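2,3-dihydroxybenzoate-AMP ligase (Bacillus subtilis, PDB 1MDB) belongs to the ANL clan of AMP-binding enzymes, combining a large nucleotide-binding domain with a smaller C-terminal domain. Local coordinates at residues Leu56-Arg59 / Ala60-Ala64; Ile85-Phe88 / Phe89-Ile92; Asp344-Glu347 / Ile348-Asn351; Arg416-Arg419 / Asp420-Val424. All coordinates share one frame; numbering follows the deposited sequence.

Interaction 1: residues Leu56-Arg59 / Ala60-Ala64; sequences LDTR and ADRLA
Ala60 and Leu56 make the close-packed side of this local contact. The Ala60 N donates to Leu56 O at 2.9 Å, and the Ala60 CB lies 3.2 Å from that same oxygen, so one carbonyl takes both an N-H and a methyl group. The methyl touches Leu31 and Arg97. Leu63 repeats the pattern three residues on: its N is 2.7 Å from Arg59 O, although the N-H is bent to 137°, and its CB also presses on that oxygen. These bonds from residue i+4 back to residue i belong to the middle of the alpha helix 53-70, which lies against helices 27-38 and 86-98. One turn apart on the helix, Asp57 OD1 and Asp61 OD2 approach to 4.5 Å without a direct bond. Their like charges would be expected to repel, but Arg32 and Arg97 each form salt bridges to both carboxylates, and those positive charges probably offset the repulsion. Arg59, its chain bent at chi3 (61°), turns NE to a salt bridge with Glu90 of the neighbouring helix. On the solvent side the packing is looser. Thr58 and Arg62 run side by side in the same direction, touching through Thr58 CG2 and Arg62 CD at 3.9 Å. The Thr58 chi1 of -62° sets OG1 beside its own backbone N, where it is hydrogen-bonded to Arg54 O, and leaves the methyl to meet the arginine. Below them the backbone is regular, with Arg62 N 3.0 Å from Thr58 O, while the Arg62 guanidinium leads away and has a weak, long ion pair with Glu172.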
# COMPACT_ATOMS: atom_id res chain seq x y z
N LEU A 56 2.99 -15.37 -19.38
CA LEU A 56 3.77 -14.77 -18.31
C LEU A 56 4.83 -15.76 -17.83
O LEU A 56 5.98 -15.39 -17.60
CB LEU A 56 2.85 -14.38 -17.15
CG LEU A 56 3.50 -13.79 -15.89
CD1 LEU A 56 4.32 -12.56 -16.25
CD2 LEU A 56 2.41 -13.44 -14.89
N ASP A 57 4.43 -17.02 -17.70
CA ASP A 57 5.32 -18.09 -17.27
C ASP A 57 6.54 -18.16 -18.21
O ASP A 57 7.69 -18.15 -17.76
CB ASP A 57 4.57 -19.43 -17.30
CG ASP A 57 5.35 -20.55 -16.64
OD1 ASP A 57 5.42 -21.65 -17.23
OD2 ASP A 57 5.86 -20.36 -15.52
N THR A 58 6.26 -18.21 -19.51
CA THR A 58 7.32 -18.30 -20.51
C THR A 58 8.24 -17.07 -20.52
O THR A 58 9.45 -17.21 -20.52
CB THR A 58 6.74 -18.50 -21.93
OG1 THR A 58 6.02 -19.73 -21.98
CG2 THR A 58 7.86 -18.54 -22.97
N ARG A 59 7.66 -15.87 -20.54
CA ARG A 59 8.46 -14.65 -20.55
C ARG A 59 9.34 -14.57 -19.31
O ARG A 59 10.48 -14.10 -19.38
CB ARG A 59 7.54 -13.43 -20.66
CG ARG A 59 6.66 -13.45 -21.91
CD ARG A 59 5.81 -12.19 -22.07
NE ARG A 59 6.62 -10.99 -22.18
CZ ARG A 59 6.53 -10.12 -23.18
NH1 ARG A 59 5.65 -10.31 -24.15
NH2 ARG A 59 7.31 -9.04 -23.20
N ALA A 60 8.83 -15.03 -18.17
CA ALA A 60 9.57 -15.01 -16.92
C ALA A 60 10.81 -15.92 -16.99
O ALA A 60 11.89 -15.57 -16.48
CB ALA A 60 8.66 -15.44 -15.78
N ASP A 61 10.66 -17.10 -17.59
CA ASP A 61 11.77 -18.03 -17.74
C ASP A 61 12.80 -17.41 -18.66
O ASP A 61 13.99 -17.32 -18.33
CB ASP A 61 11.32 -19.35 -18.36
CG ASP A 61 10.69 -20.29 -17.36
OD1 ASP A 61 11.04 -20.20 -16.17
OD2 ASP A 61 9.87 -21.13 -17.78
N ARG A 62 12.33 -16.99 -19.83
CA ARG A 62 13.20 -16.39 -20.82
C ARG A 62 13.87 -15.11 -20.33
O ARG A 62 14.99 -14.80 -20.74
CB ARG A 62 12.42 -16.12 -22.11
CG ARG A 62 11.99 -17.39 -22.85
CD ARG A 62 11.23 -17.06 -24.14
NE ARG A 62 12.04 -16.34 -25.13
CZ ARG A 62 13.04 -16.88 -25.82
NH1 ARG A 62 13.36 -18.16 -25.64
NH2 ARG A 62 13.72 -16.15 -26.69
N LEU A 63 13.20 -14.37 -19.45
CA LEU A 63 13.79 -13.13 -18.95
C LEU A 63 14.81 -13.44 -17.86
O LEU A 63 15.87 -12.82 -17.80
CB LEU A 63 12.70 -12.19 -18.40
CG LEU A 63 13.19 -10.84 -17.83
CD1 LEU A 63 13.98 -10.10 -18.90
CD2 LEU A 63 12.01 -10.00 -17.37
N ALA A 64 14.50 -14.40 -17.01
CA ALA A 64 15.42 -14.79 -15.94
C ALA A 64 16.77 -15.14 -16.57
O ALA A 64 17.82 -14.77 -16.05
CB ALA A 64 14.86 -15.98 -15.17

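Interaction 2: residues Ile85-Phe88 / Phe89-Ile92; sequences IKEF and FEVI
Phe88 holds CG anti to its backbone N (chi1 178°), whereas Phe89 carries CG on the other side, beside its backbone N (chi1 -64°), and this difference brings two consecutive rings together as a T-shaped pair. Both sit in the first turns of helix 86-98, the helix of the beta-alpha-beta unit that links the parallel strands 77-80 and 101-104. The planes stand at 87° and the centroids are 5.5 Å apart. Phe88 supplies the edge: its CD2 lies 4.1 Å above the Phe89 plane, over the middle of the ring. At the rim of the Phe89 ring, in its plane, is Lys86 O. Phe89 also touches Val243 and Leu247 of helix 242-248, and Met232 touches both rings. A turn further on, Ile92 covers one face of Phe88 in a CH-pi contact, with CG2 4.1 Å from the ring centroid. Its CG1 branch, placed between backbone N and carbonyl carbon, carries CD1 over the same face, outside the ring outline, 4.1 Å from Phe88 CE2. The polar flank differs. Glu87 and Glu90 lie alongside each other, and their OE2 atoms come to 4.3 Å, a like-charge approach that is probably eased because Glu90 OE1 is in a salt bridge with Arg59 and hydrogen-bonded to His170. What touches there is aliphatic against carboxylate, Glu87 CG to Glu90 OE2 at 3.8 Å. Beneath the side chains the helical bonds are sound, with Ile92 N 3.0 Å from Phe88 O. Glu87 O receives Val91 N at 2.8 Å, while Val91 CG2 packs against the same carbonyl oxygen.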
# COMPACT_ATOMS: atom_id res chain seq x y z
N ILE A 85 2.14 -1.54 -15.65
CA ILE A 85 2.27 -2.12 -16.99
C ILE A 85 2.58 -3.61 -16.88
O ILE A 85 2.97 -4.09 -15.82
CB ILE A 85 3.37 -1.40 -17.82
CG1 ILE A 85 4.68 -1.35 -17.03
CG2 ILE A 85 2.92 0.02 -18.15
CD1 ILE A 85 5.80 -0.59 -17.74
N LYS A 86 2.38 -4.33 -17.98
CA LYS A 86 2.60 -5.77 -18.03
C LYS A 86 4.02 -6.18 -17.64
O LYS A 86 4.22 -7.18 -16.97
CB LYS A 86 2.30 -6.30 -19.43
CG LYS A 86 0.86 -6.11 -19.88
CD LYS A 86 0.54 -6.97 -21.11
CE LYS A 86 1.43 -6.64 -22.30
NZ LYS A 86 1.27 -5.23 -22.72
N GLU A 87 5.00 -5.40 -18.08
CA GLU A 87 6.40 -5.69 -17.79
C GLU A 87 6.66 -5.97 -16.31
O GLU A 87 7.41 -6.88 -15.97
CB GLU A 87 7.28 -4.54 -18.27
CG GLU A 87 7.44 -4.45 -19.77
CD GLU A 87 6.12 -4.25 -20.51
OE1 GLU A 87 5.28 -3.44 -20.05
OE2 GLU A 87 5.94 -4.88 -21.57
N PHE A 88 6.02 -5.20 -15.43
CA PHE A 88 6.20 -5.40 -13.99
C PHE A 88 6.16 -6.88 -13.65
O PHE A 88 7.04 -7.39 -12.96
CB PHE A 88 5.08 -4.68 -13.23
CG PHE A 88 5.13 -4.86 -11.74
CD1 PHE A 88 5.98 -4.09 -10.95
CD2 PHE A 88 4.29 -5.78 -11.11
CE1 PHE A 88 5.99 -4.22 -9.55
CE2 PHE A 88 4.28 -5.93 -9.72
CZ PHE A 88 5.14 -5.15 -8.94
N PHE A 89 5.14 -7.56 -14.15
CA PHE A 89 4.96 -8.98 -13.85
C PHE A 89 6.02 -9.94 -14.37
O PHE A 89 6.41 -10.87 -13.66
CB PHE A 89 3.57 -9.44 -14.31
CG PHE A 89 2.45 -8.75 -13.58
CD1 PHE A 89 1.84 -7.62 -14.11
CD2 PHE A 89 2.03 -9.22 -12.34
CE1 PHE A 89 0.83 -6.96 -13.41
CE2 PHE A 89 1.03 -8.57 -11.63
CZ PHE A 89 0.42 -7.44 -12.17
N GLU A 90 6.49 -9.74 -15.59
CA GLU A 90 7.51 -10.63 -16.10
C GLU A 90 8.81 -10.30 -15.38
O GLU A 90 9.65 -11.17 -15.13
CB GLU A 90 7.67 -10.48 -17.63
CG GLU A 90 8.30 -9.19 -18.13
CD GLU A 90 8.45 -9.19 -19.65
OE1 GLU A 90 8.52 -10.29 -20.23
OE2 GLU A 90 8.52 -8.10 -20.25
N VAL A 91 8.97 -9.03 -15.02
CA VAL A 91 10.18 -8.59 -14.33
C VAL A 91 10.31 -9.20 -12.94
O VAL A 91 11.38 -9.73 -12.61
CB VAL A 91 10.24 -7.04 -14.21
CG1 VAL A 91 11.21 -6.62 -13.10
CG2 VAL A 91 10.71 -6.45 -15.54
N ILE A 92 9.26 -9.16 -12.13
CA ILE A 92 9.39 -9.72 -10.79
C ILE A 92 9.47 -11.26 -10.74
O ILE A 92 10.27 -11.80 -9.99
CB ILE A 92 8.25 -9.25 -9.82
CG1 ILE A 92 6.91 -9.87 -10.19
CG2 ILE A 92 8.17 -7.73 -9.82
CD1 ILE A 92 5.85 -9.63 -9.13

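Interaction 3: residues Asp344-Glu347 / Ile348-Asn351; sequences DPEE and IIVN
Glu347 O is gripped twice by Asn351, once by the backbone N and once by the side-chain ND2, each at 2.9 Å. The two donors use different approaches: ND2 comes in the carbonyl plane, on a lone pair, while N stands 36° above that plane. This double grip closes the last turn of the short helix 346-351. It requires the Asn351 side chain to fold back along the helix, which chi1 of -60° achieves by placing CG beside its own backbone N. The amide thereby lies across the Glu347 chain, its plane well turned from that of the carboxylate. At the front end Pro345 occupies the N-cap position, and its carbonyl O accepts Ile349 N at 3.2 Å, with a weak second bond from Ile348 N. Side chains from the cap region and the first turn then pack on one another. Pro345 and Ile348 lie side by side, pointing the same way, with Pro345 CD 3.8 Å from Ile348 CD1. Ile348 directs its other branch to Asp344, where CG2 is 3.7 Å from OD1. That oxygen is already held by Tyr422 OH and Arg341 N, which together fix the carboxylate just ahead of the helix. Ile349 is buried against Thr325 and Leu326 of strand 325-331, so this turn is seated against an inner strand of the large mixed sheet. On another side Glu346 bends at chi2 (68°), its carboxylate in a salt bridge with Lys319. The bend lays the carboxylate carbon over a methyl of the next turn, Glu346 CD to Val350 CG2 at 3.9 Å.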
# COMPACT_ATOMS: atom_id res chain seq x y z
N ASP A 344 -20.32 -9.07 6.28
CA ASP A 344 -20.49 -8.42 7.58
C ASP A 344 -21.64 -7.42 7.52
O ASP A 344 -22.03 -6.98 6.44
CB ASP A 344 -19.21 -7.67 7.96
CG ASP A 344 -18.24 -8.52 8.74
OD1 ASP A 344 -17.08 -8.09 8.94
OD2 ASP A 344 -18.64 -9.63 9.17
N PRO A 345 -22.20 -7.06 8.68
CA PRO A 345 -23.31 -6.10 8.72
C PRO A 345 -22.82 -4.74 8.21
O PRO A 345 -21.64 -4.41 8.37
CB PRO A 345 -23.67 -6.05 10.21
CG PRO A 345 -23.30 -7.42 10.69
CD PRO A 345 -21.98 -7.67 10.00
N GLU A 346 -23.71 -3.96 7.62
CA GLU A 346 -23.33 -2.65 7.09
C GLU A 346 -22.61 -1.80 8.13
O GLU A 346 -21.63 -1.12 7.82
CB GLU A 346 -24.56 -1.90 6.56
CG GLU A 346 -24.23 -0.54 5.90
CD GLU A 346 -23.46 -0.67 4.58
OE1 GLU A 346 -22.56 -1.53 4.49
OE2 GLU A 346 -23.75 0.09 3.63
N GLU A 347 -23.07 -1.86 9.38
CA GLU A 347 -22.48 -1.07 10.45
C GLU A 347 -21.03 -1.45 10.78
O GLU A 347 -20.23 -0.59 11.14
CB GLU A 347 -23.31 -1.19 11.73
CG GLU A 347 -22.81 -0.28 12.84
CD GLU A 347 -23.48 -0.57 14.17
OE1 GLU A 347 -23.22 -1.65 14.74
OE2 GLU A 347 -24.25 0.30 14.64
N ILE A 348 -20.70 -2.73 10.68
CA ILE A 348 -19.34 -3.15 10.96
C ILE A 348 -18.42 -2.72 9.81
O ILE A 348 -17.26 -2.38 10.03
CB ILE A 348 -19.24 -4.67 11.14
CG1 ILE A 348 -19.77 -5.05 12.53
CG2 ILE A 348 -17.80 -5.13 10.96
CD1 ILE A 348 -19.70 -6.54 12.83
N ILE A 349 -18.96 -2.74 8.60
CA ILE A 349 -18.20 -2.35 7.41
C ILE A 349 -17.99 -0.84 7.42
O ILE A 349 -16.94 -0.35 7.03
CB ILE A 349 -18.96 -2.73 6.11
CG1 ILE A 349 -19.01 -4.25 5.96
CG2 ILE A 349 -18.28 -2.10 4.90
CD1 ILE A 349 -19.87 -4.71 4.79
N VAL A 350 -19.01 -0.12 7.87
CA VAL A 350 -18.96 1.34 7.91
C VAL A 350 -18.27 1.97 9.11
O VAL A 350 -17.78 3.11 9.02
CB VAL A 350 -20.39 1.92 7.80
CG1 VAL A 350 -20.40 3.41 8.15
CG2 VAL A 350 -20.92 1.71 6.39
N ASN A 351 -18.19 1.26 10.23
CA ASN A 351 -17.58 1.86 11.41
C ASN A 351 -16.28 1.25 11.92
O ASN A 351 -15.71 1.76 12.89
CB ASN A 351 -18.61 1.92 12.54
CG ASN A 351 -19.82 2.75 12.17
OD1 ASN A 351 -19.73 3.97 12.00
ND2 ASN A 351 -20.97 2.10 12.03

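Interaction 4: residues Arg416-Arg419 / Asp420-Val424; sequences RLTR and DGYIV. With SO4 (sulfate ion), chain C.
Asp420 follows Arg419 in the type I turn Thr418-Gly421, which closes the beta hairpin of strands 409-417 and 423-428. Beside the turn a sulfate ion, probably from the crystallisation liquor, accepts bonds from Thr418 OG1 and Arg419 N through O3, although that oxygen is less surely placed, and a weak bond from Arg419 NE through O2. Gly421 comes next, with a positive phi of 89° at which a beta carbon would meet the preceding carbonyl oxygen. Its N reaches Thr418 O in a weak bond of 3.2 Å. The left-handed glycine makes this a 3:5 hairpin with a G1 bulge, and Tyr422 supplies the closing bond, its O accepting Thr418 N at 2.7 Å. The same oxygen also receives a CA-H contact from Leu417. Ile423 then faces Leu417 in a non-hydrogen-bonded pair, the two side chains running alongside with Leu417 CD2 3.9 Å from Ile423 CG1. The Ile423 side chain lies about 8 Å from the bound adenosine monophosphate, and its backbone bonds to Gln353 and Gly354. Val424 ends the segment in a hydrogen-bonded pair with Arg416, where the N-H of Val424 points almost straight at Arg416 O (179°, 3.2 Å). Arg416 extends along Val424 in the same direction, so that Val424 CG1 sits over one face of the guanidinium, 3.5 Å from NH1.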
# COMPACT_ATOMS: atom_id res chain seq x y z
N ARG A 416 -8.45 0.90 19.16
CA ARG A 416 -9.19 0.30 20.25
C ARG A 416 -9.74 -0.99 19.65
O ARG A 416 -9.89 -1.08 18.43
CB ARG A 416 -10.34 1.20 20.72
CG ARG A 416 -11.66 0.99 20.00
CD ARG A 416 -12.70 2.02 20.43
NE ARG A 416 -14.02 1.69 19.90
CZ ARG A 416 -14.74 2.50 19.14
NH1 ARG A 416 -14.27 3.70 18.81
NH2 ARG A 416 -15.93 2.11 18.69
N LEU A 417 -10.02 -1.99 20.48
CA LEU A 417 -10.53 -3.25 19.97
C LEU A 417 -12.01 -3.43 20.25
O LEU A 417 -12.52 -3.01 21.29
CB LEU A 417 -9.77 -4.43 20.59
CG LEU A 417 -8.27 -4.56 20.31
CD1 LEU A 417 -7.73 -5.77 21.06
CD2 LEU A 417 -8.03 -4.72 18.81
N THR A 418 -12.70 -4.04 19.30
CA THR A 418 -14.13 -4.29 19.42
C THR A 418 -14.34 -5.65 20.10
O THR A 418 -13.38 -6.38 20.39
CB THR A 418 -14.81 -4.28 18.04
OG1 THR A 418 -16.12 -3.72 18.16
CG2 THR A 418 -14.92 -5.68 17.47
N ARG A 419 -15.60 -6.00 20.36
CA ARG A 419 -15.91 -7.27 21.01
C ARG A 419 -15.57 -8.48 20.15
O ARG A 419 -15.04 -9.47 20.65
CB ARG A 419 -17.39 -7.30 21.40
CG ARG A 419 -17.75 -6.16 22.35
CD ARG A 419 -19.18 -6.25 22.84
NE ARG A 419 -19.48 -5.15 23.76
CZ ARG A 419 -20.57 -5.08 24.51
NH1 ARG A 419 -21.48 -6.05 24.46
NH2 ARG A 419 -20.75 -4.04 25.32
N ASP A 420 -15.86 -8.39 18.86
CA ASP A 420 -15.56 -9.50 17.95
C ASP A 420 -14.13 -9.46 17.45
O ASP A 420 -13.76 -10.20 16.54
CB ASP A 420 -16.54 -9.49 16.78
CG ASP A 420 -17.96 -9.82 17.21
OD1 ASP A 420 -18.15 -10.92 17.77
OD2 ASP A 420 -18.87 -9.00 16.99
N GLY A 421 -13.32 -8.60 18.05
CA GLY A 421 -11.93 -8.50 17.66
C GLY A 421 -11.63 -7.53 16.53
O GLY A 421 -10.54 -7.55 15.97
N TYR A 422 -12.60 -6.69 16.18
CA TYR A 422 -12.39 -5.72 15.11
C TYR A 422 -11.58 -4.54 15.63
O TYR A 422 -11.54 -4.27 16.83
CB TYR A 422 -13.72 -5.23 14.54
CG TYR A 422 -14.37 -6.24 13.62
CD1 TYR A 422 -14.87 -7.44 14.11
CD2 TYR A 422 -14.41 -6.02 12.24
CE1 TYR A 422 -15.40 -8.41 13.26
CE2 TYR A 422 -14.94 -6.98 11.38
CZ TYR A 422 -15.42 -8.17 11.89
OH TYR A 422 -15.93 -9.12 11.04
N ILE A 423 -10.92 -3.84 14.71
CA ILE A 423 -10.10 -2.69 15.05
C ILE A 423 -10.73 -1.40 14.56
O ILE A 423 -11.12 -1.27 13.40
CB ILE A 423 -8.69 -2.83 14.44
CG1 ILE A 423 -8.02 -4.10 14.97
CG2 ILE A 423 -7.84 -1.60 14.76
CD1 ILE A 423 -6.65 -4.39 14.38
N VAL A 424 -10.84 -0.45 15.48
CA VAL A 424 -11.38 0.86 15.16
C VAL A 424 -10.19 1.79 15.35
O VAL A 424 -9.82 2.12 16.48
CB VAL A 424 -12.51 1.25 16.12
CG1 VAL A 424 -13.04 2.63 15.75
CG2 VAL A 424 -13.63 0.22 16.04
S SO4 C . -17.59 -2.63 21.19
O1 SO4 C . -17.66 -1.55 20.18
O2 SO4 C . -18.76 -2.55 22.08
O3 SO4 C . -17.58 -3.93 20.51
O4 SO4 C . -16.35 -2.48 21.98

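In the fold
Interactions 1 and 2 are neighbours, their centres 10 Å apart, on two helices of the AMP-binding domain that pack together: Leu56 and Leu63 rest on helix 86-98. Interaction 2 is the more buried and owes most to aromatic and aliphatic packing, whereas interaction 1 divides between a charged, buried flank and a solvent side. Interactions 3 and 4 form a second pair, 12 Å apart, on the other side of the chain's centre from interaction 2. There Ile348 packs on the Tyr422 ring, so the helix 346-351 and the hairpin meet directly. Both are partly exposed and depend chiefly on backbone bonding, helical in one and antiparallel in the other.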